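PDB 4R1H: Lmo0741 protein from Listeria monocytogenes, which probably binds DNA through a winged helix-turn-helix domain of the GntR family and regulates transcription as a dimer. Local coordinates for residues D8-I12 and Y13-V17; I16-Y19 and I20-I24; I89-Q92 and L93-F97; I112-V115 and K116-E119. All coordinates share one frame; numbering follows the deposited sequence.

Contact 1 (D8-I12 and Y13-V17); sequences DSKPI and YKQIV
Gln15 reaches back from the first turn of a helix to the loop that leads into it, its carboxamide NE2 lying 3.1 Å from the carbonyl O of Lys10. That bond is weak because it is bent, with an N-H...O angle of 123°. A second weak bond runs from the same NE2 to Pro11 O; it is straighter but long. CG of Gln15 sits beside the backbone N, opposite the carbonyl carbon (chi1 -65°), and the chain beyond it is extended, which carries the amide back toward the residues preceding the helix. Along this chain the Lys10 side chain, bent at chi2 and chi3, brings its NZ within 3.5 Å of Gln15 CG, a contact of the lysine end with the methylene. CD1 of Ile12 meets the amide as well, 3.5 Å from Gln15 NE2. On another side Pro11 CB approaches CE1 of the Tyr13 ring at 4.1 Å, while CG of Lys14 lies over one face of that ring near its rim. Pro11 occupies the N-cap position, and its O receives weak bonds from the backbone N of both Lys14 and Gln15; the first regular bond follows, Ile16 N to Ile12 O at 3.1 Å. Farther out, Asp7 O takes a hydrogen bond from Gln15 NE2, Lys14 NZ forms a salt bridge with Glu58, and Arg54 makes a cation-pi contact with Tyr13. Together these features form a helix N-terminus with proline at the N-cap position, here opening the first helix of a GntR-type winged helix-turn-helix domain.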
loop_
_atom_site.group_PDB
_atom_site.type_symbol
_atom_site.label_atom_id
_atom_site.label_comp_id
_atom_site.label_asym_id
_atom_site.label_seq_id
_atom_site.Cartn_x
_atom_site.Cartn_y
_atom_site.Cartn_z
ATOM N N ASP A 8 12.959 -6.016 0.943
ATOM C CA ASP A 8 14.199 -5.682 0.206
ATOM C C ASP A 8 13.972 -5.004 -1.173
ATOM O O ASP A 8 14.923 -4.729 -1.896
ATOM C CB ASP A 8 15.128 -6.898 0.119
ATOM C CG ASP A 8 15.824 -7.175 1.432
ATOM O OD1 ASP A 8 17.018 -7.506 1.411
ATOM O OD2 ASP A 8 15.191 -7.039 2.495
ATOM N N SER A 9 12.717 -4.702 -1.499
ATOM C CA SER A 9 12.365 -3.833 -2.641
ATOM C C SER A 9 12.506 -2.300 -2.443
ATOM O O SER A 9 12.615 -1.575 -3.439
ATOM C CB SER A 9 10.909 -4.117 -3.066
ATOM O OG SER A 9 10.756 -5.470 -3.469
ATOM N N LYS A 10 12.493 -1.818 -1.190
ATOM C CA LYS A 10 12.369 -0.380 -0.860
ATOM C C LYS A 10 13.494 0.010 0.145
ATOM O O LYS A 10 14.007 -0.880 0.816
ATOM C CB LYS A 10 10.979 -0.149 -0.276
ATOM C CG LYS A 10 10.557 1.314 -0.130
ATOM C CD LYS A 10 10.565 1.806 1.325
ATOM C CE LYS A 10 9.341 1.269 2.079
ATOM N NZ LYS A 10 9.036 1.980 3.359
ATOM N N PRO A 11 13.923 1.303 0.212
ATOM C CA PRO A 11 15.132 1.451 0.997
ATOM C C PRO A 11 14.958 1.002 2.431
ATOM O O PRO A 11 13.925 1.310 3.076
ATOM C CB PRO A 11 15.418 2.956 0.938
ATOM C CG PRO A 11 14.748 3.422 -0.297
ATOM C CD PRO A 11 13.490 2.606 -0.325
ATOM N N ILE A 12 15.965 0.342 2.956
ATOM C CA ILE A 12 15.871 -0.141 4.333
ATOM C C ILE A 12 15.838 0.985 5.362
ATOM O O ILE A 12 15.010 0.911 6.278
ATOM C CB ILE A 12 16.998 -1.112 4.724
ATOM C CG1 ILE A 12 17.053 -2.350 3.825
ATOM C CG2 ILE A 12 16.837 -1.607 6.170
ATOM C CD1 ILE A 12 15.731 -3.072 3.690
ATOM N N TYR A 13 16.687 2.017 5.245
ATOM C CA TYR A 13 16.598 3.081 6.265
ATOM C C TYR A 13 15.222 3.712 6.345
ATOM O O TYR A 13 14.780 4.129 7.465
ATOM C CB TYR A 13 17.681 4.139 6.133
ATOM C CG TYR A 13 17.340 5.185 5.138
ATOM C CD1 TYR A 13 17.675 5.017 3.808
ATOM C CD2 TYR A 13 16.748 6.404 5.530
ATOM C CE1 TYR A 13 17.382 5.982 2.860
ATOM C CE2 TYR A 13 16.453 7.376 4.584
ATOM C CZ TYR A 13 16.825 7.194 3.259
ATOM O OH TYR A 13 16.529 8.145 2.298
ATOM N N LYS A 14 14.495 3.803 5.240
ATOM C CA LYS A 14 13.175 4.435 5.297
ATOM C C LYS A 14 12.209 3.501 6.046
ATOM O O LYS A 14 11.286 3.970 6.684
ATOM C CB LYS A 14 12.633 4.703 3.904
ATOM C CG LYS A 14 13.297 5.885 3.229
ATOM C CD LYS A 14 12.838 7.220 3.824
ATOM C CE LYS A 14 12.971 8.332 2.764
ATOM N NZ LYS A 14 12.911 9.703 3.360
ATOM N N GLN A 15 12.401 2.187 5.929
ATOM C CA GLN A 15 11.592 1.254 6.686
ATOM C C GLN A 15 11.841 1.316 8.195
ATOM O O GLN A 15 10.900 1.145 9.021
ATOM C CB GLN A 15 11.774 -0.171 6.204
ATOM C CG GLN A 15 11.276 -0.312 4.791
ATOM C CD GLN A 15 11.507 -1.694 4.248
ATOM O OE1 GLN A 15 10.826 -2.629 4.666
ATOM N NE2 GLN A 15 12.459 -1.839 3.296
ATOM N N ILE A 16 13.082 1.575 8.547
ATOM C CA ILE A 16 13.452 1.764 9.924
ATOM C C ILE A 16 12.864 3.075 10.413
ATOM O O ILE A 16 12.408 3.144 11.562
ATOM C CB ILE A 16 14.979 1.762 10.163
ATOM C CG1 ILE A 16 15.674 0.483 9.619
ATOM C CG2 ILE A 16 15.296 1.941 11.656
ATOM C CD1 ILE A 16 15.561 -0.761 10.474
ATOM N N VAL A 17 12.933 4.135 9.596
ATOM C CA VAL A 17 12.262 5.362 9.987
ATOM C C VAL A 17 10.781 5.066 10.306
ATOM O O VAL A 17 10.255 5.538 11.326
ATOM C CB VAL A 17 12.404 6.425 8.926
ATOM C CG1 VAL A 17 11.553 7.623 9.210
ATOM C CG2 VAL A 17 13.877 6.856 8.882
#

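Contact 2 (I16-Y19 and I20-I24); sequences IVHY and IHTEI
Val17 and His21 lie side by side one helical turn apart, pointing the same way. From its CB, 3.4 Å from His18 O, the His21 side chain runs to CG, which stands 3.3 Å from Val17 O, so this carbonyl lies over one ring face toward the rim. Farther along, CE1 and NE2 rest against Val17 CG1, which makes a CH-pi contact 3.7 Å from the ring centroid. Val17 directs CG1 there by holding it opposite its own backbone N (chi1 171°). At the ring edge, ND1 binds a water lying in the ring plane, and the same water reaches His18 ND1, 2.7 Å from each nitrogen, tying the two imidazoles together. Thr22 OG1 lies over a face of the His18 ring and donates to His18 O at 3.0 Å; Thr22 N reaches that oxygen from the opposite face of the carbonyl plane. Elsewhere CG of Glu23 lies over a face of Tyr19. Ile20 continues onto Leu41, Tyr56 and Leu59, while His21 packs on Leu85 and Ile89. An apolar side of Ile16, Ile20 and Ile24, packed on neighbouring helices and loops, makes this an amphipathic helix, the first of the winged helix-turn-helix domain.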
loop_
_atom_site.group_PDB
_atom_site.type_symbol
_atom_site.label_atom_id
_atom_site.label_comp_id
_atom_site.label_asym_id
_atom_site.label_seq_id
_atom_site.Cartn_x
_atom_site.Cartn_y
_atom_site.Cartn_z
ATOM N N ILE A 16 13.082 1.575 8.547
ATOM C CA ILE A 16 13.452 1.764 9.924
ATOM C C ILE A 16 12.864 3.075 10.413
ATOM O O ILE A 16 12.408 3.144 11.562
ATOM C CB ILE A 16 14.979 1.762 10.163
ATOM C CG1 ILE A 16 15.674 0.483 9.619
ATOM C CG2 ILE A 16 15.296 1.941 11.656
ATOM C CD1 ILE A 16 15.561 -0.761 10.474
ATOM N N VAL A 17 12.933 4.135 9.596
ATOM C CA VAL A 17 12.262 5.362 9.987
ATOM C C VAL A 17 10.781 5.066 10.306
ATOM O O VAL A 17 10.255 5.538 11.326
ATOM C CB VAL A 17 12.404 6.425 8.926
ATOM C CG1 VAL A 17 11.553 7.623 9.210
ATOM C CG2 VAL A 17 13.877 6.856 8.882
ATOM N N HIS A 18 10.136 4.274 9.456
ATOM C CA HIS A 18 8.674 4.005 9.671
ATOM C C HIS A 18 8.427 3.197 10.916
ATOM O O HIS A 18 7.474 3.495 11.640
ATOM C CB HIS A 18 8.033 3.263 8.488
ATOM C CG HIS A 18 6.554 3.131 8.639
ATOM N ND1 HIS A 18 5.718 4.219 8.534
ATOM C CD2 HIS A 18 5.763 2.062 8.901
ATOM C CE1 HIS A 18 4.462 3.822 8.705
ATOM N NE2 HIS A 18 4.469 2.518 8.918
ATOM N N TYR A 19 9.282 2.226 11.204
ATOM C CA TYR A 19 9.217 1.440 12.405
ATOM C C TYR A 19 9.306 2.312 13.648
ATOM O O TYR A 19 8.489 2.194 14.541
ATOM C CB TYR A 19 10.348 0.420 12.415
ATOM C CG TYR A 19 10.532 -0.288 13.724
ATOM C CD1 TYR A 19 9.819 -1.468 14.012
ATOM C CD2 TYR A 19 11.415 0.199 14.687
ATOM C CE1 TYR A 19 9.988 -2.108 15.216
ATOM C CE2 TYR A 19 11.578 -0.432 15.908
ATOM C CZ TYR A 19 10.860 -1.590 16.163
ATOM O OH TYR A 19 11.055 -2.226 17.382
ATOM N N ILE A 20 10.264 3.236 13.667
ATOM C CA ILE A 20 10.410 4.186 14.788
ATOM C C ILE A 20 9.206 5.099 14.886
ATOM O O ILE A 20 8.703 5.338 15.984
ATOM C CB ILE A 20 11.710 4.999 14.661
ATOM C CG1 ILE A 20 12.879 4.022 14.860
ATOM C CG2 ILE A 20 11.716 6.178 15.608
ATOM C CD1 ILE A 20 14.192 4.481 14.282
ATOM N N HIS A 21 8.747 5.636 13.744
ATOM C CA HIS A 21 7.583 6.475 13.721
ATOM C C HIS A 21 6.435 5.732 14.375
ATOM O O HIS A 21 5.637 6.328 15.147
ATOM C CB HIS A 21 7.141 6.832 12.298
ATOM C CG HIS A 21 7.966 7.884 11.643
ATOM N ND1 HIS A 21 7.850 8.169 10.301
ATOM C CD2 HIS A 21 8.880 8.755 12.140
ATOM C CE1 HIS A 21 8.643 9.188 9.990
ATOM N NE2 HIS A 21 9.298 9.537 11.090
ATOM N N THR A 22 6.262 4.442 14.026
ATOM C CA THR A 22 5.199 3.617 14.646
ATOM C C THR A 22 5.271 3.536 16.175
ATOM O O THR A 22 4.245 3.695 16.899
ATOM C CB THR A 22 5.201 2.213 13.955
ATOM O OG1 THR A 22 4.793 2.480 12.575
ATOM C CG2 THR A 22 4.267 1.328 14.550
ATOM N N GLU A 23 6.458 3.261 16.687
ATOM C CA GLU A 23 6.706 3.252 18.153
ATOM C C GLU A 23 6.412 4.592 18.816
ATOM O O GLU A 23 5.866 4.600 19.885
ATOM C CB GLU A 23 8.126 2.827 18.487
ATOM C CG GLU A 23 8.465 1.439 17.970
ATOM C CD GLU A 23 7.657 0.338 18.643
ATOM O OE1 GLU A 23 8.173 -0.248 19.612
ATOM O OE2 GLU A 23 6.515 0.039 18.219
ATOM N N ILE A 24 6.686 5.669 18.109
ATOM C CA ILE A 24 6.408 7.018 18.548
ATOM C C ILE A 24 4.903 7.366 18.575
ATOM O O ILE A 24 4.360 7.741 19.609
ATOM C CB ILE A 24 7.138 8.041 17.704
ATOM C CG1 ILE A 24 8.605 7.868 17.910
ATOM C CG2 ILE A 24 6.615 9.442 18.076
ATOM C CD1 ILE A 24 9.441 8.625 16.930
HETATM O O HOH W 1 6.638 6.787 8.296
#

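Contact 3 (I89-Q92 and L93-F97); sequences IAKQ and LTENF
Residues 89-92 and 93-97 are successive turns within helix 79-103, joined by regular i to i+4 backbone bonds such as Glu95 N to Lys91 O at 2.8 Å. Ala90 O is gripped twice: Thr94 N donates to it at 2.9 Å and Thr94 OG1 at 2.8 Å, from opposite faces of the carbonyl plane. OG1 gains that position by standing beside its backbone N, opposite the carbonyl carbon (chi1 -55°). One turn apart, Lys91 and Glu95 form a salt bridge, with NZ 3.2 Å from OE2; the hydrogen bond within it is weak, and the lysine's CG and CE also brush OE2. The other carboxylate oxygen, Glu95 OE1, accepts from a water. In one of its two conformers Gln92, bent at chi2, tentatively takes a weak bond from that water at OE1 and gives a weak, bent one from NE2 to Asn96 OD1 at 2.9 Å. Ile89 CG2 and Leu93 CD1 lie alongside each other at 4.1 Å. The buried Thr94 meets Phe97 of the second subunit, and the two Phe97 rings stack across the dimer. The chemistry is thus divided: Thr94 satisfies its hydroxyl within its own helix and so can pack in an apolar interface, whereas charged and amide groups link successive turns on a more exposed side.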
loop_
_atom_site.group_PDB
_atom_site.type_symbol
_atom_site.label_atom_id
_atom_site.label_comp_id
_atom_site.label_asym_id
_atom_site.label_seq_id
_atom_site.Cartn_x
_atom_site.Cartn_y
_atom_site.Cartn_z
ATOM N N ILE A 89 1.349 10.660 8.530
ATOM C CA ILE A 89 1.391 9.294 8.150
ATOM C C ILE A 89 -0.012 8.790 7.803
ATOM O O ILE A 89 -0.189 8.123 6.730
ATOM C CB ILE A 89 2.018 8.420 9.190
ATOM C CG1 ILE A 89 3.559 8.754 9.395
ATOM C CG2 ILE A 89 1.977 6.970 8.793
ATOM C CD1 ILE A 89 4.076 8.105 10.659
ATOM N N ALA A 90 -0.949 9.130 8.646
ATOM C CA ALA A 90 -2.364 8.718 8.442
ATOM C C ALA A 90 -2.902 9.350 7.146
ATOM O O ALA A 90 -3.637 8.689 6.378
ATOM C CB ALA A 90 -3.237 9.108 9.594
ATOM N N LYS A 91 -2.595 10.616 6.903
ATOM C CA LYS A 91 -3.060 11.275 5.671
ATOM C C LYS A 91 -2.592 10.570 4.430
ATOM O O LYS A 91 -3.393 10.315 3.476
ATOM C CB LYS A 91 -2.624 12.741 5.658
ATOM C CG LYS A 91 -3.136 13.502 4.461
ATOM C CD LYS A 91 -2.601 14.942 4.577
ATOM C CE LYS A 91 -3.192 15.834 3.513
ATOM N NZ LYS A 91 -2.124 16.237 2.545
ATOM N N GLN A 92 -1.304 10.205 4.393
ATOM C CA GLN A 92 -0.764 9.523 3.253
ATOM C C GLN A 92 -1.373 8.125 3.052
ATOM O O GLN A 92 -1.697 7.731 1.914
ATOM C CB GLN A 92 0.745 9.438 3.315
ATOM C CG GLN A 92 1.346 8.892 2.024
ATOM C CD GLN A 92 1.259 9.856 0.860
ATOM O OE1 GLN A 92 1.985 10.860 0.805
ATOM N NE2 GLN A 92 0.402 9.539 -0.114
ATOM N N LEU A 93 -1.533 7.393 4.123
ATOM C CA LEU A 93 -2.165 6.117 4.036
ATOM C C LEU A 93 -3.589 6.217 3.504
ATOM O O LEU A 93 -3.991 5.414 2.627
ATOM C CB LEU A 93 -2.205 5.403 5.371
ATOM C CG LEU A 93 -0.889 4.853 5.947
ATOM C CD1 LEU A 93 -1.020 4.459 7.411
ATOM C CD2 LEU A 93 -0.430 3.698 5.119
ATOM N N THR A 94 -4.329 7.162 3.999
ATOM C CA THR A 94 -5.727 7.378 3.625
ATOM C C THR A 94 -5.810 7.869 2.153
ATOM O O THR A 94 -6.641 7.304 1.384
ATOM C CB THR A 94 -6.403 8.315 4.565
ATOM O OG1 THR A 94 -6.270 7.830 5.900
ATOM C CG2 THR A 94 -7.860 8.399 4.277
ATOM N N GLU A 95 -4.990 8.828 1.753
ATOM C CA GLU A 95 -5.005 9.309 0.361
ATOM C C GLU A 95 -4.699 8.141 -0.588
ATOM O O GLU A 95 -5.380 7.987 -1.641
ATOM C CB GLU A 95 -3.982 10.422 0.138
ATOM C CG GLU A 95 -4.372 11.739 0.741
ATOM C CD GLU A 95 -3.204 12.736 0.738
ATOM O OE1 GLU A 95 -2.015 12.336 0.577
ATOM O OE2 GLU A 95 -3.545 13.901 0.916
ATOM N N ASN A 96 -3.699 7.324 -0.256
ATOM C CA ASN A 96 -3.342 6.217 -1.123
ATOM C C ASN A 96 -4.497 5.185 -1.252
ATOM O O ASN A 96 -4.737 4.681 -2.359
ATOM C CB ASN A 96 -2.102 5.531 -0.661
ATOM C CG ASN A 96 -0.845 6.399 -0.877
ATOM O OD1 ASN A 96 -0.874 7.423 -1.550
ATOM N ND2 ASN A 96 0.217 5.971 -0.309
ATOM N N PHE A 97 -5.115 4.867 -0.134
ATOM C CA PHE A 97 -6.239 3.943 -0.090
ATOM C C PHE A 97 -7.419 4.471 -0.930
ATOM O O PHE A 97 -7.954 3.746 -1.772
ATOM C CB PHE A 97 -6.646 3.720 1.355
ATOM C CG PHE A 97 -7.901 2.896 1.549
ATOM C CD1 PHE A 97 -7.961 1.596 1.100
ATOM C CD2 PHE A 97 -8.994 3.421 2.177
ATOM C CE1 PHE A 97 -9.098 0.864 1.305
ATOM C CE2 PHE A 97 -10.181 2.702 2.353
ATOM C CZ PHE A 97 -10.232 1.412 1.875
HETATM O O HOH W 2 0.203 13.190 2.076
#

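Contact 4 (I112-V115 and K116-E119); sequences IAWV and KKVE
Helix 108-117 ends here: Lys116 N and Lys117 N still bond Ile112 O and Ala113 O, each at 3.0 Å, the further bonds from Lys117 N and Val118 N to Trp114 O are weak, and Val118 is the first residue to leave helical backbone angles. The principal side-chain pairing is between Trp114 and Lys117. Lys117 holds CG between its backbone N and carbonyl carbon (chi1 82°) and extends fully from there, which lays the end of the chain over one face of the indole. CE stands 3.5 Å from the centroid of the six-membered ring and only 11° off its normal, a CH-pi contact. NZ follows at 3.9 Å from the same centroid and 12° off the normal, making a cation-pi interaction in which the ammonium group probably gains from the electron-rich face. At the edge of the indole, near its plane, Val118 CG2 abuts CE3 of Trp114 at 3.6 Å, so face and edge of one ring are met by consecutive residues. Lys116 takes a different course: extended alongside Ile112 and pointing the same way, it lays its CE 3.9 Å from Ile112 CG2, so that its aliphatic portion packs against the isoleucine. Within the chain, Trp114 packs on Met101 and Val115 on Phe97, both of helix 79-103. From the second subunit, Ala90 meets Trp114, Ile98 meets Val118, and Lys108 donates a hydrogen bond to Val115 O, which places this helix end between the long helix of its own chain and that of the partner.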
loop_
_atom_site.group_PDB
_atom_site.type_symbol
_atom_site.label_atom_id
_atom_site.label_comp_id
_atom_site.label_asym_id
_atom_site.label_seq_id
_atom_site.Cartn_x
_atom_site.Cartn_y
_atom_site.Cartn_z
ATOM N N ILE A 112 -16.395 3.833 2.461
ATOM C CA ILE A 112 -16.757 3.883 3.866
ATOM C C ILE A 112 -17.410 2.583 4.284
ATOM O O ILE A 112 -17.066 2.065 5.320
ATOM C CB ILE A 112 -17.643 5.102 4.191
ATOM C CG1 ILE A 112 -16.806 6.397 4.028
ATOM C CG2 ILE A 112 -18.197 5.002 5.587
ATOM C CD1 ILE A 112 -17.638 7.636 3.856
ATOM N N ALA A 113 -18.315 2.051 3.459
ATOM C CA ALA A 113 -18.982 0.788 3.776
ATOM C C ALA A 113 -17.985 -0.375 3.889
ATOM O O ALA A 113 -18.103 -1.207 4.776
ATOM C CB ALA A 113 -20.083 0.468 2.750
ATOM N N TRP A 114 -16.992 -0.399 3.006
ATOM C CA TRP A 114 -15.908 -1.424 3.046
ATOM C C TRP A 114 -15.152 -1.370 4.340
ATOM O O TRP A 114 -14.925 -2.369 5.036
ATOM C CB TRP A 114 -14.982 -1.257 1.832
ATOM C CG TRP A 114 -15.300 -2.156 0.643
ATOM C CD1 TRP A 114 -15.892 -1.844 -0.501
ATOM C CD2 TRP A 114 -15.167 -3.574 0.651
ATOM N NE1 TRP A 114 -16.066 -2.985 -1.290
ATOM C CE2 TRP A 114 -15.632 -4.049 -0.581
ATOM C CE3 TRP A 114 -14.678 -4.480 1.596
ATOM C CZ2 TRP A 114 -15.631 -5.419 -0.887
ATOM C CZ3 TRP A 114 -14.655 -5.816 1.283
ATOM C CH2 TRP A 114 -15.151 -6.259 0.061
ATOM N N VAL A 115 -14.759 -0.156 4.729
ATOM C CA VAL A 115 -14.002 0.054 5.974
ATOM C C VAL A 115 -14.800 -0.425 7.163
ATOM O O VAL A 115 -14.273 -1.093 8.078
ATOM C CB VAL A 115 -13.585 1.545 6.114
ATOM C CG1 VAL A 115 -13.044 1.780 7.515
ATOM C CG2 VAL A 115 -12.585 1.947 5.060
ATOM N N LYS A 116 -16.083 -0.143 7.173
ATOM C CA LYS A 116 -16.951 -0.602 8.257
ATOM C C LYS A 116 -17.167 -2.105 8.314
ATOM O O LYS A 116 -17.332 -2.658 9.401
ATOM C CB LYS A 116 -18.303 0.083 8.148
ATOM C CG LYS A 116 -18.238 1.562 8.484
ATOM C CD LYS A 116 -19.606 2.195 8.331
ATOM C CE LYS A 116 -19.768 3.606 8.872
ATOM N NZ LYS A 116 -21.096 4.144 8.366
ATOM N N LYS A 117 -17.195 -2.774 7.174
ATOM C CA LYS A 117 -17.539 -4.183 7.143
ATOM C C LYS A 117 -16.339 -5.098 7.306
ATOM O O LYS A 117 -16.524 -6.231 7.729
ATOM C CB LYS A 117 -18.388 -4.521 5.965
ATOM C CG LYS A 117 -17.678 -4.746 4.666
ATOM C CD LYS A 117 -18.705 -4.992 3.565
ATOM C CE LYS A 117 -18.019 -5.435 2.280
ATOM N NZ LYS A 117 -18.959 -5.471 1.127
ATOM N N VAL A 118 -15.121 -4.596 7.123
ATOM C CA VAL A 118 -13.982 -5.475 7.044
ATOM C C VAL A 118 -13.514 -6.050 8.355
ATOM O O VAL A 118 -13.123 -5.324 9.252
ATOM C CB VAL A 118 -12.843 -4.868 6.208
ATOM C CG1 VAL A 118 -11.469 -5.261 6.668
ATOM C CG2 VAL A 118 -13.122 -5.268 4.770
ATOM N N GLU A 119 -13.594 -7.383 8.382
ATOM C CA GLU A 119 -12.985 -8.256 9.358
ATOM C C GLU A 119 -11.479 -7.937 9.464
ATOM O O GLU A 119 -10.719 -8.010 8.476
ATOM C CB GLU A 119 -13.236 -9.697 8.899
ATOM C CG GLU A 119 -13.011 -10.767 9.941
ATOM C CD GLU A 119 -12.539 -12.067 9.312
ATOM O OE1 GLU A 119 -13.329 -12.694 8.567
ATOM O OE2 GLU A 119 -11.373 -12.453 9.570
#

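Contacts 1 and 2 are consecutive on helix 12-25, sharing Ile16 and Val17, with centres about 11 Å apart. Contact 2 meets contact 3 where Ile89 of helix 79-103 packs on the two histidines: His21 CB is 3.7 Å from Ile89 CD1. An acetate ion, probably from crystallisation, lies about 4 Å from the side chains of both His21 and Ile89. Contact 3 in turn touches contact 4 through Phe97 CE2 and Val115 CG2, 3.7 Å apart. The outermost pair, contacts 1 and 4, have centres about 30 Å apart. Contacts 2, 3 and 4 all reach the second subunit, so the series runs from the winged helix-turn-helix domain, which probably binds DNA, into the dimer interface.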